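Local coordinates for cytolethal distending toxin protein B (Haemophilus ducreyi, PDB 1SR4) that forms the DNase I-like subunit of a bacterial genotoxin and probably cleaves host DNA, which would account for the DNA damage and cell-cycle effects linked to the toxin, at residues Gly92-Arg95 with Val96-Ala99. Numbering follows the deposited sequence.
Sequences GANR and VNLA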
# COMPACT_ATOMS: atom_id res chain seq x y z
N GLY B 92 13.87 16.70 15.68
CA GLY B 92 13.22 18.00 15.62
C GLY B 92 11.71 17.95 15.47
O GLY B 92 10.99 18.60 16.23
N ALA B 93 11.21 17.19 14.50
CA ALA B 93 9.76 17.11 14.26
C ALA B 93 9.22 15.68 14.27
O ALA B 93 8.02 15.46 14.06
CB ALA B 93 9.42 17.76 12.93
N ASN B 94 10.09 14.71 14.50
CA ASN B 94 9.70 13.31 14.55
C ASN B 94 8.97 12.80 13.31
O ASN B 94 8.03 12.00 13.41
CB ASN B 94 8.85 13.05 15.80
CG ASN B 94 8.69 11.56 16.07
OD1 ASN B 94 9.60 10.77 15.81
ND2 ASN B 94 7.53 11.17 16.60
N ARG B 95 9.34 13.27 12.13
CA ARG B 95 8.68 12.74 10.96
C ARG B 95 9.67 12.10 9.96
O ARG B 95 9.37 11.06 9.38
CB ARG B 95 7.78 13.80 10.29
CG ARG B 95 8.43 15.02 9.70
CD ARG B 95 7.34 15.98 9.22
NE ARG B 95 7.91 17.21 8.67
CZ ARG B 95 8.48 17.31 7.47
NH1 ARG B 95 8.55 16.24 6.67
NH2 ARG B 95 8.98 18.46 7.07
N VAL B 96 10.85 12.68 9.79
CA VAL B 96 11.79 12.11 8.85
C VAL B 96 12.63 11.00 9.50
O VAL B 96 13.83 11.15 9.74
CB VAL B 96 12.67 13.21 8.22
CG1 VAL B 96 13.59 12.61 7.16
CG2 VAL B 96 11.75 14.27 7.56
N ASN B 97 11.96 9.88 9.76
CA ASN B 97 12.57 8.71 10.41
C ASN B 97 12.63 7.50 9.47
O ASN B 97 11.84 7.40 8.52
CB ASN B 97 11.76 8.34 11.66
CG ASN B 97 11.70 9.47 12.67
OD1 ASN B 97 12.70 10.13 12.92
ND2 ASN B 97 10.53 9.69 13.27
N LEU B 98 13.55 6.58 9.74
CA LEU B 98 13.68 5.38 8.90
C LEU B 98 13.27 4.15 9.70
O LEU B 98 13.46 4.09 10.92
CB LEU B 98 15.13 5.20 8.43
CG LEU B 98 15.71 6.26 7.48
CD1 LEU B 98 17.21 6.04 7.31
CD2 LEU B 98 14.99 6.20 6.14
N ALA B 99 12.71 3.17 9.00
CA ALA B 99 12.28 1.93 9.64
C ALA B 99 12.40 0.77 8.67
O ALA B 99 12.38 0.96 7.45
CB ALA B 99 10.83 2.05 10.11
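An inverse gamma turn centred on Val96 joins Arg95 to Asn97, just before the chain enters strand 98-102. Its bond is weak: Asn97 N lies 2.9 Å from Arg95 O. A second, side-chain bond bridges the same bend. Asn97 ND2 donates to Asn94 OD1 at 2.9 Å. The donor comes from above the carbonyl plane of Asn94, 47° out of it. The two side chains cross at about a right angle, and their amide planes are turned 47° apart. Asn94 starts out away from Asn97, but its CG is anti to the backbone N (chi1 -167°), and this carries OD1 back to the other amide. Asn97 ND2 also donates to Gly46 O, while Asn97 OD1 accepts from Asp90 N. With both ends of the buried amide bonded, its rotation is fixed.

Residues 92-97 belong to the loop that links the antiparallel strands 81-87 and 98-102 in one of the two sheets of the DNase I-like fold. Asp90, in the same loop, holds the bend through its carboxylate: OD2 accepts from the backbone N of both Arg95 and Val96, and OD1 from Ala93 N.

The side chains of Arg95 and Val96 cross at a slant at the interface with cytolethal distending toxin protein C. Val96 CG2 is 4.0 Å from Arg95 CG in the aliphatic part. It also meets the guanidinium obliquely, 3.9 Å from Arg95 NH1. The arginine is extended from CG to NE, and its guanidinium donates from NH2 to Val12 O and weakly from NH1 to Glu13 O of the protein C chain, where Tyr9 packs on Val96.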